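Long-range contacts in teicoplanin pseudoaglycone deacetylases Orf2 (Actinoplanes teichomyceticus, PDB 3DFF), which probably removes the acetyl group from the sugar of the teicoplanin pseudoaglycone as a zinc-dependent deacetylase of antibiotic biosynthesis: residues Y52-Q57 and G106-A111; L73-E78 and Y229-V234; L83-V88 and K222-E227; D138-I143 and D169-A174. All coordinates share one frame; numbering follows the deposited sequence.

Interactions 2 and 3 both use helix 71-85, pairing it with two successive elements near the end of the chain, and they touch each other through the selenomethionine Met233 and Val226. Interaction 2 is buried and strongly polar, with a carboxylate bound by a serine and, beside it, a guanidinium close to the zinc site. Interaction 3 pairs a buried apolar core with a single histidine-glutamine bond at its more exposed edge. Interaction 4 lies across the chain's centre from interaction 2, where two helices pack by aliphatic contacts, with the charged group of one arginine at the margin. Interaction 1, farthest from the chain's centre, is partly buried and relies on an indole face and a water.

Interaction 1 of 4, residues Y52-Q57 and G106-A111; sequences YSPAAQ and GRWLTA
Ser53 OG is held from two directions, by a backbone N-H of its own helix and by a water shared with Thr110. Ala56 N donates to Ser53 OG at 2.9 Å, and the water lies 2.7 Å from the same oxygen. Thr110 O lies 2.7 Å from the water and can accept a proton from it; the hydroxyl of Thr110 is also near the water, too close to be read with confidence. Ser53 is the N-cap of helix 54-62. Its OG sits between the backbone N and the carbonyl carbon (chi1 75°), from which it can reach the N-H three residues on. Thr110 starts a short strand, 110-111, antiparallel to strand 120-121, so the water joins a helix start to a small two-stranded sheet. The Thr110 side chain lies about 6 Å from that of Asp97, a zinc ligand seen in a structure of this protein, though that zinc is absent from this model. Apolar packing comes from Trp108: Ser53 CB stands over the centre of its five-membered ring, 3.4 Å from the centroid and only 7° off the normal, a CH-pi contact. Lys102 makes a cation-pi contact with the same indole. Ala55 CB packs on the strand backbone, 4.1 Å from Thr110 O and close to Ala111 C. Gln57 NE2 reaches back to Tyr52 O, at 2.9 Å, approaching from above the carbonyl plane.

Interaction 2 of 4, residues L73-E78 and Y229-V234; sequences LYRRKE and YSSQMV
Beside the zinc site, helix 71-85 presents Glu78 and Arg75 to residues 229-232. The Glu78 carboxylate takes two bonds from one residue: Ser231 OG donates to OE1 at 2.7 Å, on the syn lone pair, while Ser231 N donates to OE2 at 2.8 Å from above the carboxylate plane. Glu78 CB also packs 3.9 Å from Tyr229 CD1. Tyr229 OH itself bonds to Asp79, the next residue of the helix. One turn back, the Gln232 amide stacks on the Arg75 guanidinium, with the planes 19° apart; Gln232 NE2 lies 3.4 Å above the guanidinium plane of Arg75, offset toward the rim. NE2 and the guanidinium N-H groups are all donors, so this is stacking without a bond. Gln232 folds back at chi2 (-58°), and its NE2 donates one N-H to Ser231 OG at 3.0 Å. Arg75 NH2 instead bonds to Leu17 O and to a bound tetraethylene glycol, with Trp63 in cation-pi contact. Ser231 OG thus donates to Glu78 and accepts from Gln232, a short hydrogen-bond chain that is consistent with this orientation of the amide and holds it over the arginine, whose side chain is about 6 Å from the zinc ion.

Interaction 3 of 4, residues L83-V88 and K222-E227; sequences LDHLRV and KFQAVE
Leu86 and Ala225 make the tightly packed half of this contact, His85 and Gln224 its more exposed half. On the buried side, Leu86 CD2 comes within 3.8 Å of Ala225 CB and 4.1 Å of Lys222 CA, and Leu86 CG lies equally close to the alanine methyl. The leucine branch therefore rests on the backbone turn of helix 216-226, which can come near because Ala225 has no more than a methyl there. The same alanine touches Val21 of helix 19-33, which continues the apolar layer. Lys222 turns its CB away from this interface, and its NZ ends among Glu262, Tyr260 and Leu22 O.

Just beyond, helix 71-85 ends in a Schellman motif, with Arg87 at positive phi: Val88 N bonds to Leu83 O and Arg87 N to Asp84 O. At the exposed side one side-chain hydrogen bond joins the two segments. His85 carries its CG anti to the backbone N (chi1 -163°), and the ring meets Gln224 OE1 at its edge. NE2 donates to that oxygen at 2.7 Å, nearly in the imidazole plane and on a lone pair of the carbonyl; the N-H...O angle is 160°. The ring and amide planes stand 70° apart, and Gln224 CB, 3.4 Å from His85 NE2, lies well out of the ring plane. His85 O also accepts from Gln221 NE2, of the same facing helix. With NE2 as the donor, the proton on that nitrogen matches a glutamine that turns its oxygen to the histidine.

Interaction 4 of 4, residues D138-I143 and D169-A174; sequences DDIRSI and DAALFA
Ile140 and Ala174 carry most of the packing between helices 126-147 and 162-178, whose local axes cross at -50° with a closest approach of 8.8 Å. Helix 162-178 is the helix of a beta-alpha-beta crossover between the parallel neighbours 151-155 and 182-185, and helix 126-147 leads into the first of these strands. Aliphatic contacts dominate. Ile140 uses both branches: CG2, anti to the backbone N, meets Ala174 CB at 3.7 Å, while CD1, carried out on the other branch by the extended chi2 (167°), reaches the backbone of the facing helix at Ala171 N, 3.6 Å away. The same CD1 lies 4.0 Å from Ala170 CB and 4.1 Å from Ala171 CB, so the branch tip touches both methyls, of successive residues. Ile140 also touches Tyr41 and Ile13 on central strands, which seats helix 126-147 against the sheet. Ala170 packs in addition on Val133, Val136 and Ala137 of helix 126-147.

A second kind of contact comes from the stem of an arginine. Arg141 CG meets the same methyl from another direction, 3.8 Å from Ala174 CB. The chain then bends at chi3 and the guanidinium passes obliquely near Ala174 CA.

The charged group that reaches across the contact belongs to Arg141. Its NH1 forms a salt bridge to Glu177, a turn further along helix 162-178, and NH2 pairs with Asp138 one turn back in its own helix, at a modelled distance too short to trust in detail. With small alanines opposite a branched isoleucine, the helices meet through methyl groups and backbone, and the arginine adds an ionic link at the partly exposed margin.

Interaction 1 of 4, residues Y52-Q57 and G106-A111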
# COMPACT_ATOMS: atom_id res chain seq x y z
N TYR A 52 -12.85 19.22 5.24
CA TYR A 52 -12.90 17.78 5.01
C TYR A 52 -14.34 17.33 4.87
O TYR A 52 -15.25 17.94 5.44
CB TYR A 52 -12.25 16.99 6.16
CG TYR A 52 -10.77 17.26 6.38
CD1 TYR A 52 -9.84 17.02 5.37
CD2 TYR A 52 -10.31 17.73 7.61
CE1 TYR A 52 -8.49 17.25 5.58
CE2 TYR A 52 -8.97 17.98 7.83
CZ TYR A 52 -8.06 17.74 6.82
OH TYR A 52 -6.72 17.97 7.04
N SER A 53 -14.56 16.24 4.14
CA SER A 53 -15.90 15.68 4.00
C SER A 53 -16.35 15.10 5.34
O SER A 53 -15.51 14.78 6.19
CB SER A 53 -15.88 14.58 2.96
OG SER A 53 -15.28 13.40 3.47
N PRO A 54 -17.67 14.93 5.55
CA PRO A 54 -18.11 14.17 6.72
C PRO A 54 -17.41 12.81 6.83
O PRO A 54 -17.03 12.41 7.94
CB PRO A 54 -19.62 13.99 6.48
CG PRO A 54 -19.99 15.21 5.71
CD PRO A 54 -18.82 15.44 4.78
N ALA A 55 -17.24 12.11 5.71
CA ALA A 55 -16.58 10.79 5.68
C ALA A 55 -15.14 10.86 6.19
O ALA A 55 -14.72 10.02 6.99
CB ALA A 55 -16.63 10.19 4.27
N ALA A 56 -14.39 11.87 5.74
CA ALA A 56 -12.99 12.03 6.13
C ALA A 56 -12.91 12.39 7.62
O ALA A 56 -12.09 11.83 8.35
CB ALA A 56 -12.33 13.10 5.28
N GLN A 57 -13.81 13.26 8.06
CA GLN A 57 -13.88 13.62 9.47
C GLN A 57 -14.13 12.39 10.32
O GLN A 57 -13.51 12.24 11.36
CB GLN A 57 -14.96 14.68 9.72
CG GLN A 57 -14.61 16.00 9.09
CD GLN A 57 -15.67 17.03 9.30
OE1 GLN A 57 -16.09 17.28 10.43
NE2 GLN A 57 -16.11 17.66 8.22
N GLY A 106 -17.61 18.21 -8.60
CA GLY A 106 -17.45 18.87 -7.30
C GLY A 106 -17.94 18.08 -6.09
O GLY A 106 -17.67 18.48 -4.95
N ARG A 107 -18.66 16.98 -6.30
CA ARG A 107 -19.01 16.09 -5.19
C ARG A 107 -17.75 15.44 -4.64
O ARG A 107 -16.74 15.34 -5.34
CB ARG A 107 -20.01 15.02 -5.62
CG ARG A 107 -21.44 15.56 -5.88
CD ARG A 107 -22.41 14.43 -6.18
NE ARG A 107 -22.02 13.69 -7.38
CZ ARG A 107 -22.26 12.40 -7.59
NH1 ARG A 107 -22.91 11.68 -6.68
NH2 ARG A 107 -21.85 11.83 -8.71
N TRP A 108 -17.78 15.02 -3.37
CA TRP A 108 -16.70 14.18 -2.84
C TRP A 108 -16.70 12.84 -3.54
O TRP A 108 -17.76 12.31 -3.91
CB TRP A 108 -16.92 13.92 -1.35
CG TRP A 108 -16.83 15.17 -0.52
CD1 TRP A 108 -17.86 15.79 0.13
CD2 TRP A 108 -15.66 15.95 -0.25
NE1 TRP A 108 -17.40 16.91 0.78
CE2 TRP A 108 -16.05 17.02 0.57
CE3 TRP A 108 -14.30 15.83 -0.62
CZ2 TRP A 108 -15.14 17.97 1.04
CZ3 TRP A 108 -13.40 16.78 -0.17
CH2 TRP A 108 -13.83 17.85 0.66
N LEU A 109 -15.53 12.25 -3.70
CA LEU A 109 -15.43 10.92 -4.26
C LEU A 109 -16.09 9.88 -3.33
O LEU A 109 -16.84 8.99 -3.78
CB LEU A 109 -13.96 10.56 -4.49
CG LEU A 109 -13.68 9.12 -4.91
CD1 LEU A 109 -14.33 8.75 -6.23
CD2 LEU A 109 -12.18 8.97 -5.03
N THR A 110 -15.77 9.96 -2.04
CA THR A 110 -16.22 8.97 -1.07
C THR A 110 -17.27 9.59 -0.14
O THR A 110 -17.16 10.74 0.27
CB THR A 110 -15.04 8.41 -0.23
OG1 THR A 110 -14.48 9.48 0.51
CG2 THR A 110 -13.96 7.85 -1.14
N ALA A 111 -18.29 8.81 0.19
CA ALA A 111 -19.39 9.31 1.01
C ALA A 111 -19.72 8.34 2.12
O ALA A 111 -19.59 7.14 1.94
CB ALA A 111 -20.62 9.55 0.14
O HOH W 1 -14.89 11.81 1.38

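Interaction 2 of 4, residues L73-E78 and Y229-V234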
# COMPACT_ATOMS: atom_id res chain seq x y z
N LEU A 73 -0.34 14.89 7.89
CA LEU A 73 0.90 15.17 8.62
C LEU A 73 1.15 14.11 9.70
O LEU A 73 2.26 13.56 9.78
CB LEU A 73 0.91 16.58 9.24
CG LEU A 73 2.21 16.99 9.94
CD1 LEU A 73 3.40 16.97 8.96
CD2 LEU A 73 2.04 18.36 10.56
N TYR A 74 0.13 13.80 10.51
CA TYR A 74 0.25 12.78 11.55
C TYR A 74 0.69 11.46 10.93
O TYR A 74 1.61 10.81 11.43
CB TYR A 74 -1.06 12.57 12.31
CG TYR A 74 -1.30 13.53 13.46
CD1 TYR A 74 -1.89 14.77 13.24
CD2 TYR A 74 -0.96 13.18 14.77
CE1 TYR A 74 -2.12 15.66 14.29
CE2 TYR A 74 -1.19 14.08 15.84
CZ TYR A 74 -1.77 15.32 15.57
OH TYR A 74 -2.00 16.21 16.60
N ARG A 75 0.06 11.07 9.82
CA ARG A 75 0.34 9.79 9.19
C ARG A 75 1.70 9.75 8.52
O ARG A 75 2.38 8.71 8.49
CB ARG A 75 -0.78 9.43 8.21
CG ARG A 75 -2.10 9.13 8.90
CD ARG A 75 -3.10 8.50 7.94
NE ARG A 75 -2.68 7.16 7.54
CZ ARG A 75 -3.30 6.43 6.61
NH1 ARG A 75 -4.35 6.94 5.97
NH2 ARG A 75 -2.87 5.22 6.30
N ARG A 76 2.13 10.89 7.98
CA ARG A 76 3.45 10.98 7.40
C ARG A 76 4.49 10.78 8.48
O ARG A 76 5.48 10.09 8.24
CB ARG A 76 3.68 12.34 6.75
CG ARG A 76 3.14 12.42 5.34
CD ARG A 76 3.46 13.80 4.77
NE ARG A 76 2.99 13.94 3.40
CZ ARG A 76 3.47 14.83 2.53
NH1 ARG A 76 4.48 15.61 2.89
NH2 ARG A 76 2.98 14.90 1.31
N LYS A 77 4.28 11.39 9.65
CA LYS A 77 5.24 11.23 10.76
C LYS A 77 5.30 9.78 11.24
O LYS A 77 6.39 9.26 11.50
CB LYS A 77 4.92 12.17 11.93
CG LYS A 77 5.17 13.62 11.57
CD LYS A 77 4.91 14.53 12.76
CE LYS A 77 5.32 15.96 12.43
NZ LYS A 77 4.89 16.91 13.49
N GLU A 78 4.15 9.11 11.30
CA GLU A 78 4.11 7.68 11.64
C GLU A 78 4.91 6.85 10.64
O GLU A 78 5.66 5.94 11.04
CB GLU A 78 2.67 7.15 11.66
CG GLU A 78 1.85 7.64 12.80
CD GLU A 78 0.40 7.19 12.72
OE1 GLU A 78 -0.03 6.60 11.71
OE2 GLU A 78 -0.31 7.49 13.69
N TYR A 229 2.50 2.94 13.39
CA TYR A 229 1.28 3.51 12.79
C TYR A 229 0.16 3.57 13.81
O TYR A 229 -0.86 2.86 13.67
CB TYR A 229 0.85 2.75 11.53
CG TYR A 229 1.86 2.81 10.41
CD1 TYR A 229 2.00 3.95 9.61
CD2 TYR A 229 2.67 1.71 10.13
CE1 TYR A 229 2.91 3.99 8.55
CE2 TYR A 229 3.60 1.74 9.11
CZ TYR A 229 3.73 2.89 8.31
OH TYR A 229 4.64 2.89 7.31
N SER A 230 0.34 4.41 14.82
CA SER A 230 -0.59 4.44 15.96
C SER A 230 -2.01 4.67 15.50
O SER A 230 -2.94 4.06 16.02
CB SER A 230 -0.22 5.55 16.94
OG SER A 230 1.14 5.45 17.32
N SER A 231 -2.18 5.54 14.51
CA SER A 231 -3.52 5.91 14.05
C SER A 231 -4.32 4.72 13.50
O SER A 231 -5.55 4.74 13.50
CB SER A 231 -3.42 6.98 12.96
OG SER A 231 -2.70 6.50 11.85
N GLN A 232 -3.61 3.70 13.03
CA GLN A 232 -4.22 2.56 12.38
C GLN A 232 -4.42 1.37 13.28
O GLN A 232 -5.08 0.41 12.90
CB GLN A 232 -3.35 2.14 11.18
CG GLN A 232 -3.06 3.28 10.22
CD GLN A 232 -4.32 3.91 9.65
OE1 GLN A 232 -5.17 3.22 9.07
NE2 GLN A 232 -4.43 5.24 9.79
N MSE A 233 -3.85 1.41 14.49
CA MSE A 233 -3.89 0.23 15.35
C MSE A 233 -5.30 -0.28 15.68
O MSE A 233 -5.59 -1.47 15.52
CB MSE A 233 -3.04 0.43 16.60
CG MSE A 233 -1.52 0.23 16.37
SE MSE A 233 -1.01 -1.28 15.19
CE MSE A 233 -0.76 -0.25 13.53
N VAL A 234 -6.19 0.62 16.11
CA VAL A 234 -7.55 0.19 16.48
C VAL A 234 -8.26 -0.42 15.27
O VAL A 234 -8.83 -1.51 15.36
CB VAL A 234 -8.38 1.35 17.12
CG1 VAL A 234 -9.84 0.92 17.36
CG2 VAL A 234 -7.74 1.79 18.43

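Interaction 3 of 4, residues L83-V88 and K222-E227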
# COMPACT_ATOMS: atom_id res chain seq x y z
N LEU A 83 9.37 3.39 8.93
CA LEU A 83 10.43 3.12 7.95
C LEU A 83 11.83 3.34 8.57
O LEU A 83 12.74 2.54 8.30
CB LEU A 83 10.21 3.95 6.68
CG LEU A 83 8.89 3.60 5.97
CD1 LEU A 83 8.60 4.55 4.83
CD2 LEU A 83 8.95 2.16 5.45
N ASP A 84 11.98 4.37 9.39
CA ASP A 84 13.23 4.55 10.17
C ASP A 84 13.51 3.30 11.02
O ASP A 84 14.66 2.87 11.13
CB ASP A 84 13.15 5.76 11.11
CG ASP A 84 13.34 7.10 10.41
OD1 ASP A 84 13.68 7.15 9.22
OD2 ASP A 84 13.15 8.13 11.11
N HIS A 85 12.46 2.71 11.59
CA HIS A 85 12.64 1.50 12.41
C HIS A 85 13.15 0.32 11.60
O HIS A 85 13.95 -0.49 12.12
CB HIS A 85 11.37 1.13 13.17
CG HIS A 85 11.61 0.18 14.30
ND1 HIS A 85 12.16 0.59 15.50
CD2 HIS A 85 11.40 -1.15 14.41
CE1 HIS A 85 12.27 -0.46 16.31
NE2 HIS A 85 11.81 -1.52 15.67
N LEU A 86 12.69 0.21 10.35
CA LEU A 86 13.16 -0.82 9.39
C LEU A 86 14.51 -0.46 8.78
O LEU A 86 15.08 -1.23 7.99
CB LEU A 86 12.14 -1.04 8.27
CG LEU A 86 10.76 -1.53 8.70
CD1 LEU A 86 9.86 -1.67 7.46
CD2 LEU A 86 10.88 -2.87 9.41
N ARG A 87 14.98 0.73 9.15
CA ARG A 87 16.23 1.34 8.68
C ARG A 87 16.21 1.57 7.16
O ARG A 87 17.19 1.38 6.46
CB ARG A 87 17.45 0.53 9.17
CG ARG A 87 17.35 0.20 10.67
CD ARG A 87 18.57 -0.58 11.16
NE ARG A 87 19.64 0.34 11.56
CZ ARG A 87 20.11 0.45 12.80
NH1 ARG A 87 19.62 -0.30 13.78
NH2 ARG A 87 21.08 1.32 13.06
N VAL A 88 15.05 2.01 6.66
CA VAL A 88 14.88 2.28 5.22
C VAL A 88 14.39 3.73 4.94
O VAL A 88 13.81 4.37 5.81
CB VAL A 88 13.94 1.25 4.51
CG1 VAL A 88 14.39 -0.19 4.75
CG2 VAL A 88 12.50 1.42 4.98
N LYS A 222 9.55 -5.95 11.78
CA LYS A 222 8.32 -5.63 11.04
C LYS A 222 7.19 -5.26 12.00
O LYS A 222 6.56 -4.22 11.86
CB LYS A 222 7.88 -6.82 10.19
CG LYS A 222 6.58 -6.52 9.39
CD LYS A 222 6.03 -7.77 8.69
CE LYS A 222 4.67 -7.47 8.05
NZ LYS A 222 4.26 -8.50 7.03
N PHE A 223 6.88 -6.14 12.95
CA PHE A 223 5.76 -5.91 13.86
C PHE A 223 5.94 -4.66 14.71
O PHE A 223 4.98 -3.93 14.94
CB PHE A 223 5.49 -7.16 14.73
CG PHE A 223 4.86 -8.33 13.97
CD1 PHE A 223 4.71 -8.31 12.59
CD2 PHE A 223 4.44 -9.46 14.68
CE1 PHE A 223 4.14 -9.40 11.90
CE2 PHE A 223 3.87 -10.55 14.00
CZ PHE A 223 3.72 -10.53 12.62
N GLN A 224 7.18 -4.40 15.18
CA GLN A 224 7.47 -3.16 15.90
C GLN A 224 7.22 -1.96 14.99
O GLN A 224 6.70 -0.95 15.43
CB GLN A 224 8.92 -3.15 16.40
CG GLN A 224 9.18 -4.05 17.59
CD GLN A 224 10.64 -4.39 17.79
OE1 GLN A 224 11.53 -3.78 17.20
NE2 GLN A 224 10.90 -5.39 18.63
N ALA A 225 7.59 -2.08 13.72
CA ALA A 225 7.38 -1.00 12.75
C ALA A 225 5.89 -0.74 12.52
O ALA A 225 5.45 0.42 12.53
CB ALA A 225 8.09 -1.29 11.44
N VAL A 226 5.12 -1.80 12.33
CA VAL A 226 3.67 -1.66 12.24
C VAL A 226 3.12 -0.85 13.42
O VAL A 226 2.28 0.03 13.25
CB VAL A 226 2.97 -3.05 12.14
CG1 VAL A 226 1.46 -2.91 12.26
CG2 VAL A 226 3.35 -3.74 10.85
N GLU A 227 3.65 -1.09 14.63
CA GLU A 227 3.16 -0.38 15.79
C GLU A 227 3.37 1.13 15.75
O GLU A 227 2.75 1.86 16.53
CB GLU A 227 3.77 -0.97 17.07
CG GLU A 227 3.29 -2.38 17.30
CD GLU A 227 3.85 -2.99 18.57
OE1 GLU A 227 5.08 -2.93 18.78
OE2 GLU A 227 3.04 -3.53 19.35

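Interaction 4 of 4, residues D138-I143 and D169-A174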
# COMPACT_ATOMS: atom_id res chain seq x y z
N ASP A 138 3.14 8.84 -14.30
CA ASP A 138 4.13 9.89 -14.62
C ASP A 138 5.12 10.05 -13.47
O ASP A 138 6.34 10.08 -13.68
CB ASP A 138 3.45 11.25 -14.88
CG ASP A 138 2.70 11.31 -16.20
OD1 ASP A 138 2.77 10.36 -17.01
OD2 ASP A 138 2.04 12.35 -16.45
N ASP A 139 4.59 10.20 -12.25
CA ASP A 139 5.42 10.36 -11.07
C ASP A 139 6.31 9.15 -10.80
O ASP A 139 7.48 9.30 -10.44
CB ASP A 139 4.55 10.69 -9.84
CG ASP A 139 4.12 12.14 -9.82
OD1 ASP A 139 4.08 12.77 -10.89
OD2 ASP A 139 3.84 12.65 -8.73
N ILE A 140 5.78 7.95 -11.00
CA ILE A 140 6.59 6.75 -10.83
C ILE A 140 7.71 6.69 -11.86
O ILE A 140 8.84 6.34 -11.50
CB ILE A 140 5.76 5.45 -10.83
CG1 ILE A 140 4.78 5.44 -9.65
CG2 ILE A 140 6.69 4.22 -10.73
CD1 ILE A 140 3.72 4.34 -9.77
N ARG A 141 7.41 7.07 -13.10
CA ARG A 141 8.45 7.12 -14.15
C ARG A 141 9.57 8.07 -13.77
O ARG A 141 10.75 7.73 -13.92
CB ARG A 141 7.84 7.50 -15.49
CG ARG A 141 7.28 6.28 -16.25
CD ARG A 141 6.95 6.61 -17.70
NE ARG A 141 5.88 7.60 -17.77
CZ ARG A 141 4.58 7.31 -17.75
NH1 ARG A 141 4.17 6.04 -17.70
NH2 ARG A 141 3.68 8.27 -17.81
N SER A 142 9.20 9.22 -13.22
CA SER A 142 10.18 10.22 -12.78
C SER A 142 11.06 9.66 -11.67
O SER A 142 12.27 9.81 -11.71
CB SER A 142 9.47 11.50 -12.33
OG SER A 142 8.78 12.06 -13.42
N ILE A 143 10.44 8.96 -10.71
CA ILE A 143 11.17 8.39 -9.59
C ILE A 143 12.08 7.25 -10.06
O ILE A 143 13.20 7.11 -9.57
CB ILE A 143 10.21 7.95 -8.46
CG1 ILE A 143 9.55 9.18 -7.83
CG2 ILE A 143 10.93 7.15 -7.39
CD1 ILE A 143 8.24 8.87 -7.14
N ASP A 169 -1.75 -0.44 -10.93
CA ASP A 169 -1.83 -0.26 -12.38
C ASP A 169 -0.77 0.75 -12.84
O ASP A 169 -0.02 0.48 -13.78
CB ASP A 169 -3.24 0.18 -12.81
CG ASP A 169 -4.29 -0.92 -12.60
OD1 ASP A 169 -3.95 -2.06 -12.19
OD2 ASP A 169 -5.47 -0.67 -12.89
N ALA A 170 -0.69 1.89 -12.17
CA ALA A 170 0.32 2.90 -12.53
C ALA A 170 1.74 2.33 -12.46
O ALA A 170 2.57 2.58 -13.35
CB ALA A 170 0.22 4.09 -11.61
N ALA A 171 2.04 1.56 -11.41
CA ALA A 171 3.36 0.92 -11.29
C ALA A 171 3.62 -0.08 -12.43
O ALA A 171 4.75 -0.16 -12.94
CB ALA A 171 3.53 0.24 -9.93
N LEU A 172 2.60 -0.84 -12.83
CA LEU A 172 2.74 -1.81 -13.93
C LEU A 172 3.06 -1.07 -15.22
O LEU A 172 3.99 -1.45 -15.96
CB LEU A 172 1.49 -2.67 -14.09
CG LEU A 172 1.25 -3.64 -12.92
CD1 LEU A 172 -0.02 -4.47 -13.22
CD2 LEU A 172 2.42 -4.58 -12.65
N PHE A 173 2.32 -0.00 -15.49
CA PHE A 173 2.54 0.78 -16.71
C PHE A 173 3.93 1.40 -16.72
O PHE A 173 4.64 1.32 -17.74
CB PHE A 173 1.46 1.86 -16.89
CG PHE A 173 0.05 1.32 -16.98
CD1 PHE A 173 -0.22 0.06 -17.52
CD2 PHE A 173 -1.03 2.10 -16.54
CE1 PHE A 173 -1.52 -0.42 -17.60
CE2 PHE A 173 -2.33 1.62 -16.61
CZ PHE A 173 -2.58 0.35 -17.14
N ALA A 174 4.31 2.03 -15.61
CA ALA A 174 5.58 2.74 -15.53
C ALA A 174 6.74 1.75 -15.67
O ALA A 174 7.64 1.98 -16.48
CB ALA A 174 5.69 3.54 -14.23